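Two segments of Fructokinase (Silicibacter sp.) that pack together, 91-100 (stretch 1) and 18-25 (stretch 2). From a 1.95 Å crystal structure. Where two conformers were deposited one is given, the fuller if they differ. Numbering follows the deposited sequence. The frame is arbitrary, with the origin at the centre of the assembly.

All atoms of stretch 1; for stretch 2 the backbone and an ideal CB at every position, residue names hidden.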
# COMPACT_ATOMS: atom_id res chain seq x y z
N LEU A 91 -1.88 -13.49 2.77
CA LEU A 91 -2.92 -12.64 3.40
C LEU A 91 -3.99 -12.23 2.40
O LEU A 91 -5.19 -12.34 2.66
CB LEU A 91 -2.31 -11.38 4.06
CG LEU A 91 -3.33 -10.26 4.37
CD1 LEU A 91 -4.37 -10.71 5.44
CD2 LEU A 91 -2.64 -9.01 4.80
N CYS A 92 -3.53 -11.76 1.25
CA CYS A 92 -4.44 -11.33 0.19
C CYS A 92 -5.43 -12.45 -0.16
O CYS A 92 -6.66 -12.22 -0.28
CB CYS A 92 -3.67 -10.87 -1.04
SG CYS A 92 -2.79 -9.31 -0.74
N HIS A 93 -4.89 -13.65 -0.27
CA HIS A 93 -5.74 -14.82 -0.57
C HIS A 93 -6.72 -15.11 0.55
O HIS A 93 -7.92 -15.38 0.30
CB HIS A 93 -4.94 -16.04 -0.98
CG HIS A 93 -4.39 -15.93 -2.38
ND1 HIS A 93 -5.20 -15.80 -3.49
CD2 HIS A 93 -3.11 -15.91 -2.83
CE1 HIS A 93 -4.44 -15.70 -4.57
NE2 HIS A 93 -3.17 -15.76 -4.20
N ALA A 94 -6.24 -15.01 1.79
CA ALA A 94 -7.06 -15.35 2.97
C ALA A 94 -8.24 -14.38 3.09
O ALA A 94 -9.36 -14.76 3.43
CB ALA A 94 -6.23 -15.33 4.28
N LEU A 95 -7.98 -13.15 2.72
CA LEU A 95 -8.98 -12.08 2.84
C LEU A 95 -10.24 -12.32 2.02
O LEU A 95 -11.36 -11.91 2.40
CB LEU A 95 -8.40 -10.72 2.50
CG LEU A 95 -7.55 -10.09 3.60
CD1 LEU A 95 -6.80 -8.86 3.07
CD2 LEU A 95 -8.40 -9.76 4.86
N LYS A 96 -10.06 -13.03 0.92
CA LYS A 96 -11.20 -13.29 0.01
C LYS A 96 -12.23 -14.19 0.67
O LYS A 96 -13.43 -13.88 0.69
CB LYS A 96 -10.73 -13.93 -1.30
CG LYS A 96 -11.86 -14.26 -2.28
CD LYS A 96 -11.32 -15.00 -3.51
CE LYS A 96 -12.28 -14.98 -4.70
NZ LYS A 96 -12.56 -13.59 -5.20
N HIS A 97 -11.77 -15.29 1.26
CA HIS A 97 -12.75 -16.25 1.75
C HIS A 97 -12.76 -16.57 3.21
O HIS A 97 -13.68 -17.23 3.68
CB HIS A 97 -12.74 -17.51 0.91
CG HIS A 97 -13.59 -17.39 -0.32
ND1 HIS A 97 -14.93 -17.04 -0.26
CD2 HIS A 97 -13.29 -17.51 -1.64
CE1 HIS A 97 -15.42 -16.99 -1.49
NE2 HIS A 97 -14.45 -17.26 -2.34
N GLN A 98 -11.78 -16.06 3.95
CA GLN A 98 -11.84 -16.22 5.42
C GLN A 98 -12.69 -15.12 6.02
O GLN A 98 -12.66 -13.97 5.57
CB GLN A 98 -10.45 -16.21 6.05
CG GLN A 98 -9.59 -17.29 5.53
CD GLN A 98 -10.17 -18.67 5.81
OE1 GLN A 98 -10.41 -19.45 4.89
NE2 GLN A 98 -10.39 -18.98 7.09
N GLU A 99 -13.44 -15.47 7.06
CA GLU A 99 -14.34 -14.50 7.69
C GLU A 99 -13.56 -13.45 8.46
O GLU A 99 -13.83 -12.25 8.41
CB GLU A 99 -15.31 -15.20 8.64
CG GLU A 99 -16.37 -16.02 7.92
CD GLU A 99 -17.17 -15.21 6.91
OE1 GLU A 99 -16.94 -13.99 6.77
OE2 GLU A 99 -18.05 -15.81 6.24
N ARG A 100 -12.58 -13.95 9.16
CA ARG A 100 -11.81 -13.16 10.12
C ARG A 100 -10.33 -13.41 9.87
O ARG A 100 -9.89 -14.55 9.84
CB ARG A 100 -12.21 -13.57 11.54
CG ARG A 100 -11.84 -12.61 12.65
CD ARG A 100 -12.56 -12.98 13.96
NE ARG A 100 -13.60 -12.03 14.30
CZ ARG A 100 -14.91 -12.29 14.22
NH1 ARG A 100 -15.33 -13.49 13.84
NH2 ARG A 100 -15.78 -11.34 14.54
N UNK A 18 -22.71 -9.69 -6.70
CA UNK A 18 -23.07 -11.13 -6.63
C UNK A 18 -21.87 -12.00 -6.31
O UNK A 18 -21.98 -13.20 -6.12
CB UNK A 18 -23.69 -11.59 -7.95
N UNK A 19 -20.72 -11.37 -6.22
CA UNK A 19 -19.46 -12.11 -6.04
C UNK A 19 -19.33 -12.67 -4.61
O UNK A 19 -19.41 -11.93 -3.63
CB UNK A 19 -18.27 -11.20 -6.35
N UNK A 20 -19.14 -13.98 -4.48
CA UNK A 20 -18.97 -14.50 -3.12
C UNK A 20 -17.71 -14.01 -2.44
O UNK A 20 -16.64 -13.85 -3.05
CB UNK A 20 -18.96 -16.03 -3.15
N UNK A 21 -17.87 -13.77 -1.16
CA UNK A 21 -16.73 -13.51 -0.30
C UNK A 21 -16.42 -12.04 -0.27
O UNK A 21 -17.21 -11.21 -0.66
CB UNK A 21 -15.50 -14.30 -0.76
N UNK A 22 -15.22 -11.74 0.16
CA UNK A 22 -14.83 -10.36 0.35
C UNK A 22 -14.15 -9.85 -0.91
O UNK A 22 -13.42 -10.58 -1.60
CB UNK A 22 -13.91 -10.21 1.56
N UNK A 23 -14.39 -8.59 -1.21
CA UNK A 23 -13.77 -7.93 -2.38
C UNK A 23 -12.55 -7.12 -1.95
O UNK A 23 -12.49 -6.56 -0.86
CB UNK A 23 -14.78 -7.02 -3.09
N UNK A 24 -11.55 -7.16 -2.82
CA UNK A 24 -10.27 -6.44 -2.66
C UNK A 24 -10.10 -5.30 -3.66
O UNK A 24 -10.21 -5.44 -4.88
CB UNK A 24 -9.10 -7.42 -2.81
N UNK A 25 -9.80 -4.16 -3.09
CA UNK A 25 -9.46 -2.96 -3.84
C UNK A 25 -8.07 -2.53 -3.49
O UNK A 25 -7.74 -2.27 -2.33
CB UNK A 25 -10.45 -1.83 -3.57

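Position 18 lies beyond the reach of stretch 1: its ideal CB has nothing of that stretch within 5.5 Å, so the contact places no demand on the side chain. The deposited residue is R18, which makes no contact here.

At position 19 the CA-to-CB bond points sideways and the ideal CB again finds no neighbour within 5.5 Å. The nearest feature on offer is the amine of K96, whose extended side chain (chi1 to chi3 t) carries NZ across to this end of stretch 2. A short side chain would miss it; a long polar or acidic one could come close. The residue is Q19, extended with chi1 and chi2 both t. Its NE2 comes 3.4 Å from K96 NZ, but both atoms are donors and no hydrogen bond joins them. Water 1 accepts from both, at 3.0 Å from Q19 NE2 and 2.9 Å from K96 NZ.

Position 20 has phi/psi of -65/143, which proline tolerates well, as do most residues. Its ideal CB is 4.0 Å from H97 CE1, so the position borders the imidazole, with open space beyond, and many side chains would suit. P20 meets the ring through its CB, which also lies 4.0 Å from H97 CE1, a van der Waals contact; the proline ring leads away, with P20 CG 5.2 Å from H97 CE1.

Position 21 is the most restrictive. Its CA-to-CB direction points toward stretch 1, and an ideal CB would sit 2.6 Å from K96 O and 2.8 Å from H97 CE1, both clashes. Phi is 89°, and a positive phi by itself favours glycine. Two independent lines of evidence thus agree, and the residue is G21. Without a side chain, its CA can approach K96 O to 3.5 Å in a CA-H...O contact.

At position 22 the backbone is fixed first: N donates to K96 O at 2.8 Å with an angle of 177°, almost linear. The ideal CB is 3.2 Å from L95 O, which is tight, and CA-to-CB points sideways. Beyond it, the carbonyls of L95, Q98 and E99 gather where the helical segment gives way to loop. Such a cluster of acceptors calls for a long donor; lysine could serve some of them, but a guanidinium can address several in its plane. The residue is R22, with chi1 and chi2 t and chi3 m. Its NH1 donates to L95 O at 2.6 Å and to Q98 O at 2.9 Å, while NH2 donates to E99 O at 2.9 Å. All three oxygens lie at the guanidinium edge, near its plane.

Position 23 points away, so stretch 1 does not select its side chain; Q23 makes no contact.

Position 24 points toward stretch 1 again, although the ideal CB has no neighbour within 5.5 Å. The gap faces C92 and L95, so a medium-sized apolar side chain such as leucine, isoleucine or methionine would suit. L24 bridges it: CD2 lies 4.0 Å from L95 CB, and CD1 lies 3.5 Å from C92 O and 4.4 Å from C92 CB.

Position 25 is out of reach, and V25 plays no part.

Stretch 2 18-25: RQPGRQLV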
# COMPACT_ATOMS: atom_id res chain seq x y z
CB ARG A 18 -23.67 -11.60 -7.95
CG ARG A 18 -24.91 -10.87 -8.28
CD ARG A 18 -25.98 -11.79 -8.68
NE ARG A 18 -27.14 -11.05 -9.12
CZ ARG A 18 -28.30 -11.59 -9.44
NH1 ARG A 18 -28.45 -12.90 -9.37
NH2 ARG A 18 -29.30 -10.84 -9.84
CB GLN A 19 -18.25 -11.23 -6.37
CG GLN A 19 -16.94 -11.95 -6.26
CD GLN A 19 -15.78 -11.14 -6.84
OE1 GLN A 19 -15.87 -10.60 -7.95
NE2 GLN A 19 -14.69 -11.07 -6.08
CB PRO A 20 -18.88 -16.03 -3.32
CG PRO A 20 -19.54 -16.29 -4.62
CD PRO A 20 -19.29 -15.06 -5.48
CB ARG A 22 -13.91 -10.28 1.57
CG ARG A 22 -13.48 -8.91 1.90
CD ARG A 22 -12.62 -8.88 3.14
NE ARG A 22 -13.38 -9.20 4.34
CZ ARG A 22 -13.23 -10.29 5.07
NH1 ARG A 22 -12.36 -11.23 4.73
NH2 ARG A 22 -13.97 -10.45 6.14
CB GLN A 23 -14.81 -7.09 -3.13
CG GLN A 23 -15.81 -8.01 -3.89
CD GLN A 23 -16.96 -7.26 -4.54
OE1 GLN A 23 -17.08 -7.28 -5.76
NE2 GLN A 23 -17.78 -6.60 -3.74
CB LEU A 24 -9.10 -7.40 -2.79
CG LEU A 24 -9.03 -8.63 -1.86
CD1 LEU A 24 -7.65 -9.28 -1.97
CD2 LEU A 24 -9.25 -8.23 -0.46
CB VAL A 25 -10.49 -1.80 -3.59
CG1 VAL A 25 -10.05 -0.50 -4.31
CG2 VAL A 25 -11.90 -2.20 -4.04
O HOH W 1 -14.42 -12.25 -3.38
O HOH W 2 -11.87 -10.91 -3.96
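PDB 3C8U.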